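Local coordinates for 27kDa outer membrane protein (Silicibacter pomeroyi, PDB 3GYK), which is probably a thiol-disulfide oxidoreductase of the DsbA-like thioredoxin family, of which this chain holds the thioredoxin-fold part, at residues V24-F29 and V54-R59; Y36-M41 and A90-S95; F30-P35 and Y58-I63. All blocks are in the same frame, centred on the assembly; numbering follows the deposited sequence. Where two conformers were deposited one is given.

Contact 1. Residues V24-F29 and V54-R59; sequences VTVVEF and VRLVYR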
loop_
_atom_site.group_PDB
_atom_site.type_symbol
_atom_site.label_atom_id
_atom_site.label_comp_id
_atom_site.label_asym_id
_atom_site.label_seq_id
_atom_site.Cartn_x
_atom_site.Cartn_y
_atom_site.Cartn_z
ATOM N N VAL A 24 -11.975 -6.380 10.153
ATOM C CA VAL A 24 -11.387 -5.031 10.284
ATOM C C VAL A 24 -10.512 -4.784 9.061
ATOM O O VAL A 24 -9.628 -5.613 8.735
ATOM C CB VAL A 24 -10.559 -4.901 11.568
ATOM C CG1 VAL A 24 -9.791 -3.556 11.624
ATOM C CG2 VAL A 24 -11.451 -5.044 12.764
ATOM N N THR A 25 -10.756 -3.660 8.380
ATOM C CA THR A 25 -9.882 -3.223 7.279
ATOM C C THR A 25 -8.896 -2.156 7.730
ATOM O O THR A 25 -9.296 -1.147 8.341
ATOM C CB THR A 25 -10.701 -2.672 6.087
ATOM O OG1 THR A 25 -11.521 -3.718 5.572
ATOM C CG2 THR A 25 -9.781 -2.197 4.946
ATOM N N VAL A 26 -7.621 -2.395 7.429
ATOM C CA VAL A 26 -6.563 -1.398 7.635
ATOM C C VAL A 26 -6.149 -0.897 6.273
ATOM O O VAL A 26 -5.812 -1.710 5.400
ATOM C CB VAL A 26 -5.332 -2.001 8.365
ATOM C CG1 VAL A 26 -4.157 -0.997 8.370
ATOM C CG2 VAL A 26 -5.711 -2.425 9.777
ATOM N N VAL A 27 -6.198 0.417 6.059
ATOM C CA VAL A 27 -5.718 0.966 4.790
ATOM C C VAL A 27 -4.380 1.645 5.043
ATOM O O VAL A 27 -4.266 2.390 6.009
ATOM C CB VAL A 27 -6.711 2.020 4.237
ATOM C CG1 VAL A 27 -6.223 2.545 2.896
ATOM C CG2 VAL A 27 -8.138 1.400 4.098
ATOM N N GLU A 28 -3.377 1.414 4.189
ATOM C CA GLU A 28 -2.107 2.137 4.340
ATOM C C GLU A 28 -1.862 2.946 3.071
ATOM O O GLU A 28 -2.035 2.431 1.957
ATOM C CB GLU A 28 -0.933 1.156 4.517
ATOM C CG GLU A 28 0.390 1.920 4.757
ATOM C CD GLU A 28 1.636 1.036 4.883
ATOM O OE1 GLU A 28 1.512 -0.205 4.878
ATOM O OE2 GLU A 28 2.763 1.626 4.941
ATOM N N PHE A 29 -1.472 4.208 3.258
ATOM C CA PHE A 29 -1.039 5.086 2.163
ATOM C C PHE A 29 0.483 5.150 2.285
ATOM O O PHE A 29 1.015 5.491 3.358
ATOM C CB PHE A 29 -1.591 6.497 2.387
ATOM C CG PHE A 29 -3.086 6.658 2.090
ATOM C CD1 PHE A 29 -3.519 7.452 1.022
ATOM C CD2 PHE A 29 -4.056 6.063 2.928
ATOM C CE1 PHE A 29 -4.880 7.642 0.758
ATOM C CE2 PHE A 29 -5.429 6.250 2.680
ATOM C CZ PHE A 29 -5.847 7.018 1.592
ATOM N N VAL A 54 -7.608 -9.657 9.755
ATOM C CA VAL A 54 -7.351 -8.265 9.310
ATOM C C VAL A 54 -7.232 -8.283 7.794
ATOM O O VAL A 54 -6.508 -9.099 7.205
ATOM C CB VAL A 54 -6.055 -7.697 9.939
ATOM C CG1 VAL A 54 -5.613 -6.396 9.235
ATOM C CG2 VAL A 54 -6.255 -7.420 11.457
ATOM N N ARG A 55 -8.000 -7.417 7.164
ATOM C CA ARG A 55 -7.945 -7.157 5.753
ATOM C C ARG A 55 -7.095 -5.905 5.547
ATOM O O ARG A 55 -7.317 -4.903 6.225
ATOM C CB ARG A 55 -9.349 -6.804 5.335
ATOM C CG ARG A 55 -9.575 -6.625 3.894
ATOM C CD ARG A 55 -11.104 -6.754 3.804
ATOM N NE ARG A 55 -11.508 -6.548 2.441
ATOM C CZ ARG A 55 -11.741 -5.355 1.918
ATOM N NH1 ARG A 55 -11.663 -4.268 2.680
ATOM N NH2 ARG A 55 -12.076 -5.270 0.635
ATOM N N LEU A 56 -6.171 -5.941 4.592
ATOM C CA LEU A 56 -5.232 -4.822 4.406
ATOM C C LEU A 56 -5.343 -4.244 2.999
ATOM O O LEU A 56 -5.090 -4.953 2.021
ATOM C CB LEU A 56 -3.811 -5.317 4.646
ATOM C CG LEU A 56 -2.677 -4.345 4.362
ATOM C CD1 LEU A 56 -2.700 -3.274 5.425
ATOM C CD2 LEU A 56 -1.390 -5.114 4.430
ATOM N N VAL A 57 -5.723 -2.964 2.902
ATOM C CA VAL A 57 -5.997 -2.307 1.609
ATOM C C VAL A 57 -4.851 -1.319 1.359
ATOM O O VAL A 57 -4.490 -0.529 2.245
ATOM C CB VAL A 57 -7.384 -1.586 1.586
ATOM C CG1 VAL A 57 -7.494 -0.619 0.369
ATOM C CG2 VAL A 57 -8.526 -2.618 1.554
ATOM N N TYR A 58 -4.296 -1.345 0.153
ATOM C CA TYR A 58 -3.167 -0.466 -0.156
ATOM C C TYR A 58 -3.528 0.696 -1.065
ATOM O O TYR A 58 -4.170 0.502 -2.119
ATOM C CB TYR A 58 -2.057 -1.288 -0.807
ATOM C CG TYR A 58 -1.153 -2.019 0.160
ATOM C CD1 TYR A 58 -1.282 -1.874 1.542
ATOM C CD2 TYR A 58 -0.125 -2.799 -0.317
ATOM C CE1 TYR A 58 -0.391 -2.511 2.427
ATOM C CE2 TYR A 58 0.756 -3.443 0.552
ATOM C CZ TYR A 58 0.624 -3.287 1.914
ATOM O OH TYR A 58 1.500 -3.935 2.753
ATOM N N ARG A 59 -3.095 1.900 -0.672
ATOM C CA ARG A 59 -3.165 3.066 -1.529
ATOM C C ARG A 59 -1.721 3.487 -1.855
ATOM O O ARG A 59 -0.967 3.980 -0.977
ATOM C CB ARG A 59 -3.859 4.256 -0.826
ATOM C CG ARG A 59 -5.358 4.054 -0.450
ATOM C CD ARG A 59 -6.255 3.526 -1.589
ATOM N NE ARG A 59 -6.053 4.168 -2.890
ATOM C CZ ARG A 59 -6.899 4.025 -3.907
ATOM N NH1 ARG A 59 -8.032 3.303 -3.730
ATOM N NH2 ARG A 59 -6.606 4.545 -5.109
HETATM O O HOH W 1 2.861 -2.591 4.618
#
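V24 and R55 open a run of five backbone hydrogen bonds between strands 24-30 and 54-60. The two are parallel neighbours in the central sheet of the thioredoxin fold, joined by helix 35-50 in a beta-alpha-beta crossover. R55 N gives to V24 O, V26 N to R55 O, V57 N to V26 O, E28 N to V57 O and R59 N to E28 O. The bond from V57 N to V26 O is 2.8 Å long.

Apolar contacts lie on both faces. V26 CG2 meets V54 CG1 at 4.0 Å on one. On the other, T25 CG2 touches V57 CG2 at 3.6 Å. R59 CG sits over one face of the F29 ring, 3.7 Å from its centroid, a CH-pi contact. Beyond CG the R59 chain bends twice, and its guanidinium forms a salt bridge with D11.

Polar side chains pair once directly and once through water. A water joins E28 OE1 to Y58 OH. The E28 side chain lies near, without touching, the probable CxxC pair. At the other end R55 lies alongside T25, with its chain extended to NE. R55 NH1 gives a hydrogen bond of 2.9 Å to T25 OG1, which lies close to the guanidinium plane.

Contact 2. Residues Y36-M41 and A90-S95; sequences YCRRAM and ALMGMS. With SO4 (sulfate ion), chain F; SO4 (sulfate ion), chain G.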
loop_
_atom_site.group_PDB
_atom_site.type_symbol
_atom_site.label_atom_id
_atom_site.label_comp_id
_atom_site.label_asym_id
_atom_site.label_seq_id
_atom_site.Cartn_x
_atom_site.Cartn_y
_atom_site.Cartn_z
ATOM N N TYR A 36 9.870 6.189 6.867
ATOM C CA TYR A 36 8.934 5.610 7.822
ATOM C C TYR A 36 8.030 4.536 7.222
ATOM O O TYR A 36 7.593 3.665 7.946
ATOM C CB TYR A 36 8.102 6.698 8.527
ATOM C CG TYR A 36 8.727 7.275 9.779
ATOM C CD1 TYR A 36 9.114 8.611 9.836
ATOM C CD2 TYR A 36 8.855 6.507 10.941
ATOM C CE1 TYR A 36 9.655 9.145 10.989
ATOM C CE2 TYR A 36 9.379 7.036 12.100
ATOM C CZ TYR A 36 9.767 8.359 12.125
ATOM O OH TYR A 36 10.296 8.880 13.288
ATOM N N CYS A 37 7.717 4.616 5.923
ATOM C CA CYS A 37 7.037 3.492 5.243
ATOM C C CYS A 37 7.883 2.235 5.251
ATOM O O CYS A 37 7.375 1.117 5.482
ATOM C CB CYS A 37 6.680 3.873 3.805
ATOM S SG CYS A 37 5.405 5.164 3.749
ATOM N N ARG A 38 9.170 2.387 4.976
ATOM C CA ARG A 38 10.047 1.226 4.980
ATOM C C ARG A 38 10.101 0.591 6.388
ATOM O O ARG A 38 10.131 -0.645 6.526
ATOM C CB ARG A 38 11.436 1.599 4.447
ATOM C CG ARG A 38 11.438 1.963 2.983
ATOM C CD ARG A 38 12.860 2.181 2.437
ATOM N NE ARG A 38 12.796 2.377 0.994
ATOM C CZ ARG A 38 13.852 2.359 0.185
ATOM N NH1 ARG A 38 15.060 2.142 0.676
ATOM N NH2 ARG A 38 13.679 2.552 -1.120
ATOM N N ARG A 39 10.110 1.444 7.419
ATOM C CA ARG A 39 10.053 1.015 8.806
ATOM C C ARG A 39 8.705 0.344 9.164
ATOM O O ARG A 39 8.671 -0.617 9.944
ATOM C CB ARG A 39 10.296 2.226 9.720
ATOM C CG ARG A 39 10.568 1.838 11.148
ATOM C CD ARG A 39 11.021 3.031 11.987
ATOM N NE ARG A 39 10.737 2.780 13.399
ATOM C CZ ARG A 39 10.897 3.673 14.371
ATOM N NH1 ARG A 39 11.367 4.885 14.086
ATOM N NH2 ARG A 39 10.588 3.349 15.626
ATOM N N ALA A 40 7.611 0.862 8.604
ATOM C CA ALA A 40 6.273 0.332 8.878
ATOM C C ALA A 40 6.078 -1.061 8.257
ATOM O O ALA A 40 5.234 -1.810 8.719
ATOM C CB ALA A 40 5.176 1.296 8.358
HETATM N N MSE A 41 6.857 -1.408 7.233
HETATM C CA MSE A 41 6.649 -2.708 6.549
HETATM C C MSE A 41 6.651 -3.887 7.517
HETATM O O MSE A 41 5.723 -4.702 7.494
HETATM C CB MSE A 41 7.693 -2.932 5.440
HETATM C CG MSE A 41 7.574 -4.302 4.830
HETATM SE SE MSE A 41 9.036 -4.660 3.635
HETATM C CE MSE A 41 10.292 -5.371 4.904
ATOM N N ALA A 90 9.312 -6.595 -1.681
ATOM C CA ALA A 90 10.718 -6.549 -2.130
ATOM C C ALA A 90 11.198 -5.103 -2.312
ATOM O O ALA A 90 12.347 -4.761 -1.960
ATOM C CB ALA A 90 10.912 -7.359 -3.409
ATOM N N LEU A 91 10.325 -4.265 -2.875
ATOM C CA LEU A 91 10.585 -2.830 -3.008
ATOM C C LEU A 91 10.703 -2.173 -1.657
ATOM O O LEU A 91 11.653 -1.458 -1.393
ATOM C CB LEU A 91 9.474 -2.136 -3.800
ATOM C CG LEU A 91 9.406 -2.451 -5.297
ATOM C CD1 LEU A 91 8.108 -1.952 -5.909
ATOM C CD2 LEU A 91 10.624 -1.838 -6.005
HETATM N N MSE A 92 9.716 -2.402 -0.804
HETATM C CA MSE A 92 9.692 -1.760 0.502
HETATM C C MSE A 92 10.852 -2.223 1.401
HETATM O O MSE A 92 11.293 -1.476 2.295
HETATM C CB MSE A 92 8.287 -1.936 1.124
HETATM C CG MSE A 92 7.941 -0.987 2.202
HETATM SE SE MSE A 92 8.041 0.900 1.673
HETATM C CE MSE A 92 6.305 1.201 0.879
ATOM N N GLY A 93 11.413 -3.410 1.116
ATOM C CA GLY A 93 12.548 -3.931 1.872
ATOM C C GLY A 93 13.908 -3.743 1.218
ATOM O O GLY A 93 14.934 -4.259 1.700
HETATM N N MSE A 94 13.942 -2.999 0.121
HETATM C CA MSE A 94 15.181 -2.835 -0.643
HETATM C C MSE A 94 16.199 -1.915 0.041
HETATM O O MSE A 94 15.844 -1.104 0.896
HETATM C CB MSE A 94 14.892 -2.313 -2.046
HETATM C CG MSE A 94 14.710 -0.814 -2.119
HETATM SE SE MSE A 94 13.991 -0.328 -3.826
HETATM C CE MSE A 94 15.633 -0.501 -4.899
ATOM N N SER A 95 17.454 -2.038 -0.361
ATOM C CA SER A 95 18.492 -1.137 0.113
ATOM C C SER A 95 18.686 -0.067 -0.969
ATOM O O SER A 95 18.755 -0.381 -2.153
ATOM C CB SER A 95 19.764 -1.922 0.381
ATOM O OG SER A 95 20.784 -1.075 0.871
HETATM S S SO4 F . 13.036 6.573 10.668
HETATM O O1 SO4 F . 12.824 7.538 11.743
HETATM O O2 SO4 F . 14.104 7.039 9.790
HETATM O O3 SO4 F . 13.375 5.284 11.269
HETATM O O4 SO4 F . 11.827 6.444 9.861
HETATM S S SO4 G . 18.283 -4.846 -2.097
HETATM O O1 SO4 G . 18.877 -4.876 -0.763
HETATM O O2 SO4 G . 18.412 -3.528 -2.704
HETATM O O3 SO4 G . 18.929 -5.839 -2.956
HETATM O O4 SO4 G . 16.887 -5.261 -1.979
HETATM O O HOH W 2 11.708 -2.293 4.977
#
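C37 meets M92, a selenomethionine, where helix 35-50 packs against the end of helix 84-92. In this DsbA-like thioredoxin domain the first helix starts with a CxxC pattern, C34 to C37, probably the redox-active pair. The second belongs to the helical part of the domain. C37 CB lies 3.9 Å from M92 SE. The M92 chain, bent at chi2 and chi3, brings SE and CE against this first turn.

R38 follows. Its CG touches M92 SE at 3.8 Å, and its extended chain carries the guanidinium past the helix end to M94, also a selenomethionine. M94 CG lies over one face of that group, 3.7 Å from R38 NH2. The guanidinium is held by the backbone oxygens of Y32, bound by NE, and G96, bound by NH2. Next to M94, S95 N gives a hydrogen bond of 2.9 Å to a sulfate, probably from the crystallisation liquor. A water lies 2.8 Å from both R38 O and M92 O and probably links them, though it has more acceptors in reach than protons to give.

M41 is the third selenomethionine. Its SE rests 3.8 Å from M92 CB and 3.7 Å from G93 N.

Contact 3. Residues F30-P35 and Y58-I63; sequences FDYNCP and YREWPI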
loop_
_atom_site.group_PDB
_atom_site.type_symbol
_atom_site.label_atom_id
_atom_site.label_comp_id
_atom_site.label_asym_id
_atom_site.label_seq_id
_atom_site.Cartn_x
_atom_site.Cartn_y
_atom_site.Cartn_z
ATOM N N PHE A 30 1.203 4.879 1.199
ATOM C CA PHE A 30 2.663 4.779 1.321
ATOM C C PHE A 30 3.392 5.165 0.025
ATOM O O PHE A 30 2.773 5.265 -1.049
ATOM C CB PHE A 30 3.058 3.326 1.689
ATOM C CG PHE A 30 2.547 2.309 0.706
ATOM C CD1 PHE A 30 3.226 2.073 -0.479
ATOM C CD2 PHE A 30 1.347 1.625 0.951
ATOM C CE1 PHE A 30 2.745 1.151 -1.411
ATOM C CE2 PHE A 30 0.844 0.712 0.004
ATOM C CZ PHE A 30 1.552 0.469 -1.164
ATOM N N ASP A 31 4.712 5.360 0.175
ATOM C CA ASP A 31 5.626 5.762 -0.920
ATOM C C ASP A 31 6.876 4.914 -0.701
ATOM O O ASP A 31 7.363 4.808 0.434
ATOM C CB ASP A 31 5.913 7.272 -0.776
ATOM C CG ASP A 31 6.891 7.816 -1.816
ATOM O OD1 ASP A 31 8.029 7.297 -1.885
ATOM O OD2 ASP A 31 6.529 8.791 -2.520
ATOM N N TYR A 32 7.396 4.311 -1.780
ATOM C CA TYR A 32 8.532 3.378 -1.667
ATOM C C TYR A 32 9.852 4.013 -1.241
ATOM O O TYR A 32 10.756 3.296 -0.866
ATOM C CB TYR A 32 8.728 2.520 -2.948
ATOM C CG TYR A 32 7.583 1.561 -3.152
ATOM C CD1 TYR A 32 7.465 0.409 -2.355
ATOM C CD2 TYR A 32 6.607 1.812 -4.117
ATOM C CE1 TYR A 32 6.369 -0.475 -2.507
ATOM C CE2 TYR A 32 5.506 0.927 -4.292
ATOM C CZ TYR A 32 5.402 -0.204 -3.488
ATOM O OH TYR A 32 4.309 -1.033 -3.655
ATOM N N ASN A 33 9.936 5.349 -1.254
ATOM C CA ASN A 33 11.119 6.049 -0.809
ATOM C C ASN A 33 10.970 6.726 0.553
ATOM O O ASN A 33 11.883 7.438 1.019
ATOM C CB ASN A 33 11.535 7.057 -1.871
ATOM C CG ASN A 33 12.257 6.380 -3.041
ATOM O OD1 ASN A 33 13.191 5.611 -2.820
ATOM N ND2 ASN A 33 11.827 6.662 -4.270
ATOM N N CYS A 34 9.843 6.464 1.204
ATOM C CA CYS A 34 9.578 7.049 2.508
ATOM C C CYS A 34 10.212 6.207 3.628
ATOM O O CYS A 34 9.857 5.022 3.805
ATOM C CB CYS A 34 8.068 7.204 2.661
ATOM S SG CYS A 34 7.544 7.634 4.351
ATOM N N PRO A 35 11.135 6.801 4.400
ATOM C CA PRO A 35 11.852 6.042 5.440
ATOM C C PRO A 35 10.898 5.434 6.471
ATOM O O PRO A 35 11.094 4.289 6.920
ATOM C CB PRO A 35 12.731 7.099 6.107
ATOM C CG PRO A 35 12.941 8.129 5.063
ATOM C CD PRO A 35 11.696 8.160 4.230
ATOM N N TYR A 58 -4.296 -1.345 0.153
ATOM C CA TYR A 58 -3.167 -0.466 -0.156
ATOM C C TYR A 58 -3.528 0.696 -1.065
ATOM O O TYR A 58 -4.170 0.502 -2.119
ATOM C CB TYR A 58 -2.057 -1.288 -0.807
ATOM C CG TYR A 58 -1.153 -2.019 0.160
ATOM C CD1 TYR A 58 -1.282 -1.874 1.542
ATOM C CD2 TYR A 58 -0.125 -2.799 -0.317
ATOM C CE1 TYR A 58 -0.391 -2.511 2.427
ATOM C CE2 TYR A 58 0.756 -3.443 0.552
ATOM C CZ TYR A 58 0.624 -3.287 1.914
ATOM O OH TYR A 58 1.500 -3.935 2.753
ATOM N N ARG A 59 -3.095 1.900 -0.672
ATOM C CA ARG A 59 -3.165 3.066 -1.529
ATOM C C ARG A 59 -1.721 3.487 -1.855
ATOM O O ARG A 59 -0.967 3.980 -0.977
ATOM C CB ARG A 59 -3.859 4.256 -0.826
ATOM C CG ARG A 59 -5.358 4.054 -0.450
ATOM C CD ARG A 59 -6.255 3.526 -1.589
ATOM N NE ARG A 59 -6.053 4.168 -2.890
ATOM C CZ ARG A 59 -6.899 4.025 -3.907
ATOM N NH1 ARG A 59 -8.032 3.303 -3.730
ATOM N NH2 ARG A 59 -6.606 4.545 -5.109
ATOM N N GLU A 60 -1.345 3.284 -3.104
ATOM C CA GLU A 60 -0.050 3.775 -3.584
ATOM C C GLU A 60 -0.192 5.269 -3.712
ATOM O O GLU A 60 -1.028 5.758 -4.493
ATOM C CB GLU A 60 0.250 3.140 -4.947
ATOM C CG GLU A 60 0.386 1.632 -4.894
ATOM C CD GLU A 60 1.859 1.195 -4.700
ATOM O OE1 GLU A 60 2.747 2.075 -4.700
ATOM O OE2 GLU A 60 2.110 -0.027 -4.578
ATOM N N TRP A 61 0.615 6.005 -2.941
ATOM C CA TRP A 61 0.545 7.465 -2.917
ATOM C C TRP A 61 1.953 8.026 -3.096
ATOM O O TRP A 61 2.610 8.453 -2.130
ATOM C CB TRP A 61 -0.097 7.948 -1.605
ATOM C CG TRP A 61 -0.395 9.415 -1.591
ATOM C CD1 TRP A 61 -0.656 10.220 -2.678
ATOM C CD2 TRP A 61 -0.450 10.269 -0.441
ATOM N NE1 TRP A 61 -0.860 11.520 -2.269
ATOM C CE2 TRP A 61 -0.748 11.575 -0.907
ATOM C CE3 TRP A 61 -0.294 10.054 0.944
ATOM C CZ2 TRP A 61 -0.857 12.675 -0.049
ATOM C CZ3 TRP A 61 -0.404 11.168 1.803
ATOM C CH2 TRP A 61 -0.685 12.438 1.305
ATOM N N PRO A 62 2.458 7.954 -4.344
ATOM C CA PRO A 62 3.820 8.430 -4.613
ATOM C C PRO A 62 3.888 9.973 -4.531
ATOM O O PRO A 62 3.228 10.674 -5.307
ATOM C CB PRO A 62 4.093 7.916 -6.028
ATOM C CG PRO A 62 2.691 7.852 -6.682
ATOM C CD PRO A 62 1.858 7.282 -5.524
ATOM N N ILE A 63 4.656 10.470 -3.571
ATOM C CA ILE A 63 4.735 11.914 -3.286
ATOM C C ILE A 63 6.162 12.420 -3.152
ATOM O O ILE A 63 6.371 13.613 -3.013
ATOM C CB ILE A 63 3.878 12.304 -2.029
ATOM C CG1 ILE A 63 4.325 11.520 -0.789
ATOM C CG2 ILE A 63 2.353 12.088 -2.323
ATOM C CD1 ILE A 63 3.641 11.950 0.551
HETATM O O HOH W 3 3.530 4.521 -3.712
#
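Y58 receives the edge of the F30 ring on one face. The rings are edge-to-face, with planes at 73° and centroids 4.8 Å apart. F30 CE2 makes the touch, 3.4 Å from Y58 CG.

R59 takes part through its backbone. R59 O accepts from F30 N and also lies over one face of the F30 ring, toward the rim.

The E60 chain bends at chi2, and its carboxylate lies against F30 and Y32. E60 OE2 accepts from Y32 OH at 2.6 Å, through its syn lone pair. Y84 OH also bonds E60 OE2, and H88 ND1 bonds Y32 OH, so this buried acid is part of a polar cluster. E60 OE1 accepts a hydrogen bond from a water, 2.8 Å away, that also donates to F30 O. E60 CD lies obliquely 3.4 Å from F30 CE1.

In the thioredoxin fold this loop leads from a central strand to the CxxC helix, here with C34 at the N-cap. D31 to C34 form a type I turn, and D31 OD1 accepts from N33 N in an Asx turn.

W61 N gives to F30 O at 3.0 Å, the last backbone bond between the segments. P62 CA packs 3.4 Å from D31 OD2. I63 N meets D31 OD2 at 2.7 Å, nearly along its C-O axis. D31 OD2 is also bonded to L64 N, and D31 OD1 to S68 OG. An alanine at D31 would probably leave N33 N, I63 N and L64 N without this acceptor and S68 OG without this partner, the backbone bond from C34 N to D31 O remaining.

Contacts 1 and 3 follow one another along strands 24-30 and 54-60, share Y58 and R59, and have centres about 14 Å apart. Contact 3 holds the last bridge of the paired strands and the loops that follow. F29 CB of contact 1 packs on W61 CE3 of contact 3 at 4.1 Å. Contact 2 lies about 10 Å from contact 3, centre to centre. There M92 CE touches F30 CD1 and Y32 CD1, each at 3.5 Å. Contact 1 reaches contact 2 through E28 OE2, 4.2 Å from A40 CB. The CxxC pattern spans two contacts: C34 lies in contact 3 and C37 in contact 2, consistent with a thioredoxin-type redox centre.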